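Local coordinates for protein glutathione S-transferase-3 (Necator americanus, PDB 3W8S) that probably catalyses the conjugation of glutathione to electrophilic substrates, releasing a halide anion, as a sigma-class glutathione transferase that binds glutathione, at residues 159-164 with 182-187; 85-90 with 137-142; 52-57 with 69-74; 123-128 with 172-177. All blocks are in the same frame, centred on the assembly; numbering follows the deposited sequence.

Contact 1: residues 159-164 with 182-187; sequences YLAECA and KAHAEK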
loop_
_atom_site.group_PDB
_atom_site.type_symbol
_atom_site.label_atom_id
_atom_site.label_comp_id
_atom_site.label_asym_id
_atom_site.label_seq_id
_atom_site.Cartn_x
_atom_site.Cartn_y
_atom_site.Cartn_z
ATOM N N TYR A 159 3.950 13.100 2.835
ATOM C CA TYR A 159 4.687 12.316 1.796
ATOM C C TYR A 159 4.964 13.207 0.556
ATOM O O TYR A 159 6.071 13.183 -0.025
ATOM C CB TYR A 159 3.913 11.022 1.354
ATOM C CG TYR A 159 4.155 9.819 2.293
ATOM C CD1 TYR A 159 5.383 9.145 2.278
ATOM C CD2 TYR A 159 3.170 9.349 3.217
ATOM C CE1 TYR A 159 5.636 8.032 3.120
ATOM C CE2 TYR A 159 3.454 8.219 4.083
ATOM C CZ TYR A 159 4.687 7.589 4.016
ATOM O OH TYR A 159 5.075 6.478 4.812
ATOM N N LEU A 160 3.952 13.956 0.124
ATOM C CA LEU A 160 4.087 14.707 -1.128
ATOM C C LEU A 160 5.105 15.826 -0.951
ATOM O O LEU A 160 6.043 15.921 -1.743
ATOM C CB LEU A 160 2.715 15.294 -1.576
ATOM C CG LEU A 160 2.737 16.274 -2.758
ATOM C CD1 LEU A 160 3.324 15.623 -4.041
ATOM C CD2 LEU A 160 1.379 16.889 -3.012
ATOM N N ALA A 161 4.977 16.641 0.113
ATOM C CA ALA A 161 5.913 17.773 0.325
ATOM C C ALA A 161 7.360 17.312 0.495
ATOM O O ALA A 161 8.308 17.948 0.022
ATOM C CB ALA A 161 5.471 18.562 1.576
ATOM N N GLU A 162 7.569 16.226 1.222
ATOM C CA GLU A 162 8.934 15.753 1.482
ATOM C C GLU A 162 9.597 15.264 0.154
ATOM O O GLU A 162 10.739 15.591 -0.176
ATOM C CB GLU A 162 8.913 14.626 2.535
ATOM C CG GLU A 162 10.301 14.033 2.765
ATOM C CD GLU A 162 11.220 14.914 3.659
ATOM O OE1 GLU A 162 10.762 15.913 4.255
ATOM O OE2 GLU A 162 12.418 14.586 3.753
ATOM N N CYS A 163 8.857 14.488 -0.594
ATOM C CA CYS A 163 9.361 13.965 -1.815
ATOM C C CYS A 163 9.551 15.099 -2.825
ATOM O O CYS A 163 10.598 15.204 -3.423
ATOM C CB CYS A 163 8.387 12.897 -2.282
ATOM S SG CYS A 163 7.716 13.129 -3.940
ATOM N N ALA A 164 8.593 16.000 -2.968
ATOM C CA ALA A 164 8.792 17.164 -3.888
ATOM C C ALA A 164 10.032 18.018 -3.409
ATOM O O ALA A 164 10.929 18.329 -4.219
ATOM C CB ALA A 164 7.505 18.027 -3.950
ATOM N N LYS A 182 4.319 23.318 -5.880
ATOM C CA LYS A 182 5.365 24.106 -5.197
ATOM C C LYS A 182 4.776 24.813 -4.000
ATOM O O LYS A 182 5.378 24.744 -2.927
ATOM C CB LYS A 182 6.072 25.104 -6.156
ATOM C CG LYS A 182 7.345 25.690 -5.551
ATOM C CD LYS A 182 8.027 26.609 -6.553
ATOM C CE LYS A 182 9.026 27.484 -5.779
ATOM N NZ LYS A 182 9.961 28.017 -6.780
ATOM N N ALA A 183 3.639 25.516 -4.165
ATOM C CA ALA A 183 3.011 26.183 -3.016
ATOM C C ALA A 183 2.672 25.212 -1.837
ATOM O O ALA A 183 2.746 25.589 -0.665
ATOM C CB ALA A 183 1.752 26.996 -3.441
ATOM N N HIS A 184 2.256 23.975 -2.152
ATOM C CA HIS A 184 1.905 22.998 -1.111
ATOM C C HIS A 184 3.162 22.607 -0.316
ATOM O O HIS A 184 3.143 22.572 0.925
ATOM C CB HIS A 184 1.162 21.803 -1.741
ATOM C CG HIS A 184 0.943 20.665 -0.805
ATOM N ND1 HIS A 184 1.932 19.758 -0.525
ATOM C CD2 HIS A 184 -0.138 20.298 -0.064
ATOM C CE1 HIS A 184 1.473 18.861 0.338
ATOM N NE2 HIS A 184 0.210 19.159 0.621
ATOM N N ALA A 185 4.259 22.369 -1.000
ATOM C CA ALA A 185 5.502 21.941 -0.346
ATOM C C ALA A 185 5.980 23.082 0.564
ATOM O O ALA A 185 6.474 22.827 1.670
ATOM C CB ALA A 185 6.580 21.694 -1.403
ATOM N N GLU A 186 5.894 24.334 0.074
ATOM C CA GLU A 186 6.268 25.489 0.895
ATOM C C GLU A 186 5.350 25.639 2.064
ATOM O O GLU A 186 5.797 25.881 3.169
ATOM C CB GLU A 186 6.274 26.788 0.088
ATOM C CG GLU A 186 7.365 26.748 -0.971
ATOM C CD GLU A 186 7.208 27.839 -2.010
ATOM O OE1 GLU A 186 6.120 28.464 -2.068
ATOM O OE2 GLU A 186 8.180 28.078 -2.754
ATOM N N LYS A 187 4.064 25.470 1.843
ATOM C CA LYS A 187 3.112 25.560 2.943
ATOM C C LYS A 187 3.368 24.474 4.014
ATOM O O LYS A 187 3.414 24.776 5.206
ATOM C CB LYS A 187 1.676 25.469 2.424
ATOM C CG LYS A 187 0.590 25.561 3.512
ATOM C CD LYS A 187 -0.759 25.285 2.831
ATOM C CE LYS A 187 -1.890 25.238 3.844
ATOM N NZ LYS A 187 -2.188 26.649 4.334
#
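A161 and A185 touch where helix 155-170 meets helix 179-189. The two helix axes approach to 8.7 Å with 102° between their N-to-C directions, a nearly perpendicular crossing that leaves only a small patch of each helix in contact. The first kind of interaction is alanine packing. A161 CB lies 3.9 Å from A185 CA, so the methyl group rests on the partner's backbone, while the CB atoms of A161 and A185 are 4.5 Å apart. The small alanine side chains permit the CA atoms of A161 and A185 to come within 4.2 Å of each other.

The second kind is a CH-pi contact. L160 CD2 sits over one face of the H184 imidazole, 4.1 Å from the ring centroid and 26° off the normal, and comes within 3.8 Å of H184 ND1. H184 has CG anti to its backbone N (chi1 171°), which carries the ring across to helix 155-170. There A161 N lies at the ring edge, near its plane, 4.2 Å from H184 CE1.

Polar chemistry is supplied from just outside the contact: H184 NE2 hydrogen-bonds OD1 of D157, on the same helix as L160. L160 also packs against F132, F133 and M136 of helix 117-143. The bond from NE2 to D157 and the methyl group over one face together probably restrict the ring's rotation; the nearby negative charge would probably favour a protonated ring.

Contact 2: residues 85-90 with 137-142; sequences EALVDS and TNFLKE
L87 and F139 mark the closest backbone approach of helices 82-101 and 117-143 here, yet their CA atoms are still 9.9 Å apart. Both segments are regular helix, as bonds such as D89 N to E85 O (2.9 Å) and K141 N to T137 O (2.8 Å) show. The gap is bridged by side chains alone, and only 79 Å² is buried between the segments.

F139 does most of the bridging. Its side chain points at the other helix, and L87 CD2 reaches the ring edge near the plane, 4.5 Å from F139 CE1. One turn on, S90 OG stands 4.5 Å from F139 CZ in an oblique approach. That hydroxyl is turned back onto its own helix: S90 OG donates to L87 O at 2.9 Å, with a C=O...donor angle of 119° and the donor tilted 18° from the carbonyl plane. S90 therefore meets the ring with a hydroxyl whose proton is already used.

The second subunit also packs here: F48 of that subunit lies on F139, and A62 of that subunit on S90. Within the chain, V149 touches L87. Helices 82-101 and 117-143 are the two longest of the chain, and the arrangement is that of the two long helices of the all-helical C-terminal domain of the glutathione transferase fold, with the second chain of the assembly packed on them.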
loop_
_atom_site.group_PDB
_atom_site.type_symbol
_atom_site.label_atom_id
_atom_site.label_comp_id
_atom_site.label_asym_id
_atom_site.label_seq_id
_atom_site.Cartn_x
_atom_site.Cartn_y
_atom_site.Cartn_z
ATOM N N GLU A 85 -10.291 9.726 5.591
ATOM C CA GLU A 85 -9.219 8.771 5.862
ATOM C C GLU A 85 -8.928 7.904 4.643
ATOM O O GLU A 85 -7.775 7.624 4.360
ATOM C CB GLU A 85 -9.512 7.875 7.111
ATOM C CG GLU A 85 -9.431 8.753 8.365
ATOM C CD GLU A 85 -9.409 7.988 9.699
ATOM O OE1 GLU A 85 -9.785 6.835 9.776
ATOM O OE2 GLU A 85 -8.989 8.569 10.737
ATOM N N ALA A 86 -9.992 7.403 3.994
ATOM C CA ALA A 86 -9.871 6.597 2.780
ATOM C C ALA A 86 -9.227 7.431 1.629
ATOM O O ALA A 86 -8.350 6.952 0.926
ATOM C CB ALA A 86 -11.269 6.059 2.381
ATOM N N LEU A 87 -9.609 8.701 1.464
ATOM C CA LEU A 87 -8.938 9.534 0.470
ATOM C C LEU A 87 -7.448 9.687 0.778
ATOM O O LEU A 87 -6.598 9.603 -0.093
ATOM C CB LEU A 87 -9.621 10.959 0.425
ATOM C CG LEU A 87 -11.069 10.962 -0.107
ATOM C CD1 LEU A 87 -11.662 12.426 -0.066
ATOM C CD2 LEU A 87 -11.113 10.480 -1.597
ATOM N N VAL A 88 -7.116 9.892 2.032
ATOM C CA VAL A 88 -5.723 10.003 2.427
ATOM C C VAL A 88 -5.007 8.724 2.048
ATOM O O VAL A 88 -3.959 8.760 1.438
ATOM C CB VAL A 88 -5.616 10.293 3.960
ATOM C CG1 VAL A 88 -4.165 10.090 4.450
ATOM C CG2 VAL A 88 -6.052 11.763 4.246
ATOM N N ASP A 89 -5.588 7.578 2.392
ATOM C CA ASP A 89 -5.017 6.248 2.020
ATOM C C ASP A 89 -4.863 6.099 0.501
ATOM O O ASP A 89 -3.850 5.589 0.052
ATOM C CB ASP A 89 -5.946 5.146 2.486
ATOM C CG ASP A 89 -5.926 4.963 4.009
ATOM O OD1 ASP A 89 -5.072 5.563 4.687
ATOM O OD2 ASP A 89 -6.736 4.175 4.543
ATOM N N SER A 90 -5.835 6.567 -0.276
ATOM C CA SER A 90 -5.766 6.367 -1.764
ATOM C C SER A 90 -4.567 7.188 -2.289
ATOM O O SER A 90 -3.823 6.767 -3.170
ATOM C CB SER A 90 -7.098 6.817 -2.465
ATOM O OG SER A 90 -7.239 8.261 -2.555
ATOM N N THR A 137 -2.326 17.722 -8.057
ATOM C CA THR A 137 -2.898 19.061 -8.332
ATOM C C THR A 137 -4.423 19.081 -8.473
ATOM O O THR A 137 -5.075 20.040 -8.025
ATOM C CB THR A 137 -2.265 19.696 -9.611
ATOM O OG1 THR A 137 -0.828 19.722 -9.471
ATOM C CG2 THR A 137 -2.811 21.173 -9.820
ATOM N N ASN A 138 -5.036 18.046 -9.062
ATOM C CA ASN A 138 -6.543 18.018 -9.093
ATOM C C ASN A 138 -7.081 17.996 -7.657
ATOM O O ASN A 138 -8.101 18.594 -7.355
ATOM C CB ASN A 138 -7.043 16.753 -9.763
ATOM C CG ASN A 138 -6.656 16.665 -11.198
ATOM O OD1 ASN A 138 -6.275 17.679 -11.830
ATOM N ND2 ASN A 138 -6.714 15.422 -11.752
ATOM N N PHE A 139 -6.429 17.230 -6.762
ATOM C CA PHE A 139 -6.890 17.278 -5.337
ATOM C C PHE A 139 -6.753 18.701 -4.751
ATOM O O PHE A 139 -7.646 19.176 -4.100
ATOM C CB PHE A 139 -6.159 16.296 -4.428
ATOM C CG PHE A 139 -6.705 14.921 -4.471
ATOM C CD1 PHE A 139 -7.714 14.559 -3.597
ATOM C CD2 PHE A 139 -6.189 13.961 -5.352
ATOM C CE1 PHE A 139 -8.199 13.265 -3.587
ATOM C CE2 PHE A 139 -6.656 12.654 -5.364
ATOM C CZ PHE A 139 -7.667 12.286 -4.463
ATOM N N LEU A 140 -5.650 19.380 -5.007
ATOM C CA LEU A 140 -5.418 20.713 -4.423
ATOM C C LEU A 140 -6.387 21.746 -5.014
ATOM O O LEU A 140 -6.849 22.638 -4.276
ATOM C CB LEU A 140 -3.972 21.163 -4.702
ATOM C CG LEU A 140 -2.867 20.344 -3.991
ATOM C CD1 LEU A 140 -1.512 20.832 -4.456
ATOM C CD2 LEU A 140 -3.034 20.523 -2.450
ATOM N N LYS A 141 -6.711 21.625 -6.319
ATOM C CA LYS A 141 -7.803 22.460 -6.940
ATOM C C LYS A 141 -9.169 22.232 -6.271
ATOM O O LYS A 141 -9.941 23.158 -6.126
ATOM C CB LYS A 141 -7.889 22.209 -8.479
ATOM C CG LYS A 141 -6.630 22.723 -9.156
ATOM C CD LYS A 141 -6.590 22.428 -10.664
ATOM C CE LYS A 141 -5.461 23.191 -11.319
ATOM N NZ LYS A 141 -5.363 22.711 -12.746
ATOM N N GLU A 142 -9.475 21.005 -5.887
ATOM C CA GLU A 142 -10.740 20.667 -5.214
ATOM C C GLU A 142 -10.765 21.078 -3.694
ATOM O O GLU A 142 -11.793 21.455 -3.164
ATOM C CB GLU A 142 -11.045 19.174 -5.358
ATOM C CG GLU A 142 -11.455 18.751 -6.755
ATOM C CD GLU A 142 -11.211 17.277 -7.035
ATOM O OE1 GLU A 142 -10.918 16.515 -6.083
ATOM O OE2 GLU A 142 -11.316 16.868 -8.222
#

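Contact 3: residues 52-57 with 69-74; sequences PVLEVD and RFVAKK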
loop_
_atom_site.group_PDB
_atom_site.type_symbol
_atom_site.label_atom_id
_atom_site.label_comp_id
_atom_site.label_asym_id
_atom_site.label_seq_id
_atom_site.Cartn_x
_atom_site.Cartn_y
_atom_site.Cartn_z
ATOM N N PRO A 52 11.163 -0.061 7.613
ATOM C CA PRO A 52 11.130 0.229 9.066
ATOM C C PRO A 52 10.218 -0.716 9.873
ATOM O O PRO A 52 9.271 -1.318 9.313
ATOM C CB PRO A 52 10.503 1.669 9.151
ATOM C CG PRO A 52 9.683 1.755 7.874
ATOM C CD PRO A 52 10.489 0.981 6.815
ATOM N N VAL A 53 10.475 -0.774 11.183
ATOM C CA VAL A 53 9.600 -1.476 12.120
ATOM C C VAL A 53 9.334 -0.538 13.313
ATOM O O VAL A 53 10.248 0.059 13.873
ATOM C CB VAL A 53 10.223 -2.790 12.629
ATOM C CG1 VAL A 53 9.381 -3.410 13.794
ATOM C CG2 VAL A 53 10.319 -3.806 11.480
ATOM N N LEU A 54 8.063 -0.458 13.717
ATOM C CA LEU A 54 7.724 0.297 14.899
ATOM C C LEU A 54 7.489 -0.723 16.037
ATOM O O LEU A 54 6.841 -1.738 15.831
ATOM C CB LEU A 54 6.412 1.108 14.690
ATOM C CG LEU A 54 6.004 2.062 15.850
ATOM C CD1 LEU A 54 6.873 3.292 15.808
ATOM C CD2 LEU A 54 4.523 2.536 15.708
ATOM N N GLU A 55 8.002 -0.421 17.221
ATOM C CA GLU A 55 7.661 -1.219 18.380
ATOM C C GLU A 55 6.810 -0.360 19.361
ATOM O O GLU A 55 7.171 0.768 19.666
ATOM C CB GLU A 55 8.997 -1.734 19.023
ATOM C CG GLU A 55 8.742 -2.898 19.944
ATOM C CD GLU A 55 10.067 -3.471 20.442
ATOM O OE1 GLU A 55 10.943 -3.765 19.608
ATOM O OE2 GLU A 55 10.218 -3.555 21.653
ATOM N N VAL A 56 5.621 -0.841 19.721
ATOM C CA VAL A 56 4.641 -0.030 20.473
ATOM C C VAL A 56 4.450 -0.849 21.769
ATOM O O VAL A 56 3.892 -1.946 21.698
ATOM C CB VAL A 56 3.229 0.002 19.793
ATOM C CG1 VAL A 56 2.256 0.881 20.609
ATOM C CG2 VAL A 56 3.335 0.496 18.383
ATOM N N ASP A 57 4.951 -0.348 22.894
ATOM C CA ASP A 57 5.052 -1.117 24.150
ATOM C C ASP A 57 5.481 -2.547 23.899
ATOM O O ASP A 57 4.787 -3.457 24.301
ATOM C CB ASP A 57 3.729 -1.115 24.949
ATOM C CG ASP A 57 3.361 0.258 25.449
ATOM O OD1 ASP A 57 4.242 1.049 25.877
ATOM O OD2 ASP A 57 2.190 0.578 25.321
ATOM N N ARG A 69 0.216 5.174 9.058
ATOM C CA ARG A 69 -1.227 5.257 9.303
ATOM C C ARG A 69 -1.572 5.055 10.793
ATOM O O ARG A 69 -2.378 5.790 11.343
ATOM C CB ARG A 69 -2.092 4.273 8.402
ATOM C CG ARG A 69 -3.598 4.449 8.605
ATOM C CD ARG A 69 -4.425 3.461 7.782
ATOM N NE ARG A 69 -3.988 3.636 6.407
ATOM C CZ ARG A 69 -3.181 2.841 5.718
ATOM N NH1 ARG A 69 -2.675 1.684 6.207
ATOM N NH2 ARG A 69 -2.860 3.261 4.538
ATOM N N PHE A 70 -1.002 4.031 11.385
ATOM C CA PHE A 70 -1.212 3.752 12.794
ATOM C C PHE A 70 -0.893 4.999 13.680
ATOM O O PHE A 70 -1.734 5.394 14.511
ATOM C CB PHE A 70 -0.313 2.600 13.252
ATOM C CG PHE A 70 -0.426 2.303 14.750
ATOM C CD1 PHE A 70 -1.559 1.677 15.266
ATOM C CD2 PHE A 70 0.619 2.636 15.623
ATOM C CE1 PHE A 70 -1.685 1.423 16.650
ATOM C CE2 PHE A 70 0.499 2.408 17.009
ATOM C CZ PHE A 70 -0.657 1.774 17.528
ATOM N N VAL A 71 0.301 5.588 13.495
ATOM C CA VAL A 71 0.752 6.771 14.271
ATOM C C VAL A 71 -0.122 8.004 13.912
ATOM O O VAL A 71 -0.564 8.770 14.833
ATOM C CB VAL A 71 2.268 7.010 14.009
ATOM C CG1 VAL A 71 2.778 8.252 14.690
ATOM C CG2 VAL A 71 3.048 5.859 14.714
ATOM N N ALA A 72 -0.361 8.212 12.612
ATOM C CA ALA A 72 -1.195 9.340 12.220
ATOM C C ALA A 72 -2.574 9.224 12.875
ATOM O O ALA A 72 -3.126 10.239 13.255
ATOM C CB ALA A 72 -1.344 9.425 10.718
ATOM N N LYS A 73 -3.139 8.016 12.997
ATOM C CA LYS A 73 -4.507 7.897 13.531
ATOM C C LYS A 73 -4.430 8.211 15.064
ATOM O O LYS A 73 -5.351 8.846 15.608
ATOM C CB LYS A 73 -5.188 6.487 13.304
ATOM C CG LYS A 73 -5.832 6.195 11.877
ATOM C CD LYS A 73 -6.364 4.707 11.591
ATOM C CE LYS A 73 -6.839 4.418 10.155
ATOM N NZ LYS A 73 -6.943 5.636 9.191
ATOM N N LYS A 74 -3.366 7.797 15.739
ATOM C CA LYS A 74 -3.208 8.070 17.188
ATOM C C LYS A 74 -3.143 9.570 17.406
ATOM O O LYS A 74 -3.701 10.074 18.378
ATOM C CB LYS A 74 -1.912 7.485 17.782
ATOM C CG LYS A 74 -1.907 5.969 17.860
ATOM C CD LYS A 74 -2.651 5.461 19.111
ATOM C CE LYS A 74 -2.640 3.916 19.164
ATOM N NZ LYS A 74 -3.692 3.358 20.092
#
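R69 NE forms a salt bridge with D89 OD1 of helix 82-101, and R69 NH1 reaches OD2 of D89 of the second subunit, so one guanidinium serves carboxylates of both chains. F70, next along helix 64-75, points toward strand 53-56, and V71 reaches it with CG2. Strand and helix axes stand 11.4 Å apart at their closest, with 44° between their directions, a spacing bridged, between the two segments, by apolar side chains.

L54 and V56, two positions apart on the strand, both point at the helix. L54 CD2 is the shared atom: it is 3.8 Å from V71 CG2 and 3.9 Å from F70 CD2, and so lies against two consecutive helix residues at once. Farther along, V56 CG2 comes to 3.7 Å from F70 CE2. The valine and the phenylalanine approach from opposite directions, whereas L54 crosses F70 at about a right angle. F70 has CG anti to the backbone N (chi1 177°), which extends its ring from the helix to the strand; both methyl groups meet the ring obliquely.

The layer continues beyond the two segments. F22 of helix 16-25 packs on both L54 and V71, and L61 of the neighbouring strand touches F70; A86 of the second subunit also packs on F70. P52, which follows a cis peptide bond and touches bound glutathione, begins the segment. A cis-proline, two antiparallel strands and a helix packed on their sheet make up the beta-beta-alpha half of the thioredoxin-like domain that holds glutathione.

Contact 4: residues 123-128 with 172-177; sequences EVFLPA and PTIFDG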
loop_
_atom_site.group_PDB
_atom_site.type_symbol
_atom_site.label_atom_id
_atom_site.label_comp_id
_atom_site.label_asym_id
_atom_site.label_seq_id
_atom_site.Cartn_x
_atom_site.Cartn_y
_atom_site.Cartn_z
ATOM N N GLU A 123 13.548 10.402 -18.978
ATOM C CA GLU A 123 12.609 9.423 -19.514
ATOM C C GLU A 123 11.760 8.743 -18.480
ATOM O O GLU A 123 10.709 8.265 -18.799
ATOM C CB GLU A 123 13.345 8.304 -20.279
ATOM C CG GLU A 123 14.091 8.829 -21.474
ATOM C CD GLU A 123 14.686 7.728 -22.373
ATOM O OE1 GLU A 123 14.453 6.514 -22.173
ATOM O OE2 GLU A 123 15.351 8.127 -23.345
ATOM N N VAL A 124 12.254 8.613 -17.268
ATOM C CA VAL A 124 11.518 7.850 -16.248
ATOM C C VAL A 124 11.016 8.817 -15.144
ATOM O O VAL A 124 9.814 8.890 -14.875
ATOM C CB VAL A 124 12.352 6.700 -15.620
ATOM C CG1 VAL A 124 11.575 6.011 -14.472
ATOM C CG2 VAL A 124 12.676 5.639 -16.694
ATOM N N PHE A 125 11.910 9.549 -14.519
ATOM C CA PHE A 125 11.508 10.314 -13.386
ATOM C C PHE A 125 10.533 11.469 -13.715
ATOM O O PHE A 125 9.434 11.619 -13.126
ATOM C CB PHE A 125 12.737 10.861 -12.649
ATOM C CG PHE A 125 12.363 11.684 -11.450
ATOM C CD1 PHE A 125 11.788 11.077 -10.309
ATOM C CD2 PHE A 125 12.494 13.046 -11.454
ATOM C CE1 PHE A 125 11.380 11.807 -9.175
ATOM C CE2 PHE A 125 12.070 13.803 -10.320
ATOM C CZ PHE A 125 11.519 13.171 -9.172
ATOM N N LEU A 126 10.950 12.367 -14.610
ATOM C CA LEU A 126 10.119 13.530 -14.853
ATOM C C LEU A 126 8.722 13.205 -15.500
ATOM O O LEU A 126 7.736 13.760 -15.087
ATOM C CB LEU A 126 10.894 14.595 -15.696
ATOM C CG LEU A 126 11.937 15.359 -14.815
ATOM C CD1 LEU A 126 13.023 16.127 -15.660
ATOM C CD2 LEU A 126 11.275 16.235 -13.740
ATOM N N PRO A 127 8.658 12.272 -16.484
ATOM C CA PRO A 127 7.335 11.821 -16.981
ATOM C C PRO A 127 6.487 11.181 -15.864
ATOM O O PRO A 127 5.294 11.391 -15.862
ATOM C CB PRO A 127 7.680 10.758 -18.084
ATOM C CG PRO A 127 9.076 11.267 -18.587
ATOM C CD PRO A 127 9.768 11.670 -17.253
ATOM N N ALA A 128 7.085 10.355 -14.991
ATOM C CA ALA A 128 6.292 9.796 -13.882
ATOM C C ALA A 128 5.793 10.904 -12.962
ATOM O O ALA A 128 4.638 10.818 -12.584
ATOM C CB ALA A 128 7.109 8.769 -13.066
ATOM N N PRO A 172 16.222 20.459 -10.719
ATOM C CA PRO A 172 15.815 21.861 -10.555
ATOM C C PRO A 172 14.451 22.176 -11.188
ATOM O O PRO A 172 13.766 23.102 -10.779
ATOM C CB PRO A 172 16.929 22.657 -11.279
ATOM C CG PRO A 172 18.052 21.677 -11.563
ATOM C CD PRO A 172 17.359 20.325 -11.672
ATOM N N THR A 173 14.059 21.421 -12.197
ATOM C CA THR A 173 12.870 21.781 -12.933
ATOM C C THR A 173 11.653 21.035 -12.363
ATOM O O THR A 173 10.583 21.005 -12.979
ATOM C CB THR A 173 13.067 21.372 -14.389
ATOM O OG1 THR A 173 13.270 19.948 -14.420
ATOM C CG2 THR A 173 14.333 22.103 -14.983
ATOM N N ILE A 174 11.804 20.416 -11.179
ATOM C CA ILE A 174 10.744 19.469 -10.756
ATOM C C ILE A 174 9.385 20.183 -10.597
ATOM O O ILE A 174 8.334 19.605 -10.876
ATOM C CB ILE A 174 11.101 18.710 -9.440
ATOM C CG1 ILE A 174 10.153 17.525 -9.337
ATOM C CG2 ILE A 174 11.010 19.673 -8.240
ATOM C CD1 ILE A 174 10.442 16.676 -8.149
ATOM N N PHE A 175 9.386 21.463 -10.163
ATOM C CA PHE A 175 8.126 22.242 -10.055
ATOM C C PHE A 175 7.663 22.945 -11.341
ATOM O O PHE A 175 6.574 23.562 -11.339
ATOM C CB PHE A 175 8.210 23.289 -8.942
ATOM C CG PHE A 175 8.464 22.700 -7.583
ATOM C CD1 PHE A 175 7.551 21.802 -7.031
ATOM C CD2 PHE A 175 9.639 23.032 -6.876
ATOM C CE1 PHE A 175 7.801 21.209 -5.800
ATOM C CE2 PHE A 175 9.886 22.464 -5.645
ATOM C CZ PHE A 175 8.971 21.539 -5.109
ATOM N N ASP A 176 8.441 22.858 -12.438
ATOM C CA ASP A 176 8.061 23.570 -13.652
ATOM C C ASP A 176 6.697 23.062 -14.154
ATOM O O ASP A 176 6.557 21.862 -14.419
ATOM C CB ASP A 176 9.107 23.467 -14.768
ATOM C CG ASP A 176 10.449 24.188 -14.417
ATOM O OD1 ASP A 176 10.550 24.788 -13.346
ATOM O OD2 ASP A 176 11.404 24.116 -15.221
ATOM N N GLY A 177 5.715 23.974 -14.274
ATOM C CA GLY A 177 4.343 23.623 -14.699
ATOM C C GLY A 177 3.412 23.128 -13.602
ATOM O O GLY A 177 2.228 22.857 -13.871
#
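F125 presents its ring edge to I174: the methyl I174 CD1 lies near the ring plane, 3.8 Å from F125 CZ and 4.0 Å from F125 CE2. Other rings of the same chain complete the surroundings, F105 stacked with F125 and F167 meeting it edge-to-face. A second ring, that of F175, carries I174 CG2 over the centre of one face, 3.8 Å above the plane. I174 is therefore wedged between aromatics, one branch at an edge and the other on a face. The setting is the all-helical C-terminal domain of the glutathione transferase fold, where helix 117-143 packs against the loop between helices 155-170 and 179-189.

That loop contains a type I beta turn from T173 to D176, closed by D176 N to T173 O at 2.9 Å. I174 has CG1 anti to its backbone N (chi1 -164°) and chi2 at 177°, which stretches CD1 out to the phenylalanine.

L126 makes the second point of contact, in a less buried position. L126 CD1 comes to 4.0 Å from T173 OG1, the two side chains crossing at about a right angle, and L126 CD2 lies 4.4 Å from I174 CA. The leucine thus covers the start of the turn. The helix is irregular here: a wider pi-type turn occupies 123-125, and a kink falls at P127, whose ring nitrogen has no hydrogen to give.

Beyond the apolar contacts, one side chain joins the backbones of both segments: R129 donates NH2 to L126 O and NH1 to I174 O.

From the N terminus, contact 3 comes first, closing a short loop of 11 residues within the thioredoxin-like domain before any other contact opens. Contact 2 then spans 46 residues between helices 82-101 and 117-143. Contact 4 opens on helix 117-143 ahead of the second segment of contact 2, so these two cross. Contact 4 also crosses contact 1, whose first segment falls inside its span; contacts 2 and 1 run in series. Salt bridges R69-D89 and K73-E85 join contact 3 to contact 2 across the domains. L140 against H184 links contacts 2 and 1, and F175 on A164 and K182 ties contact 4 to contact 1.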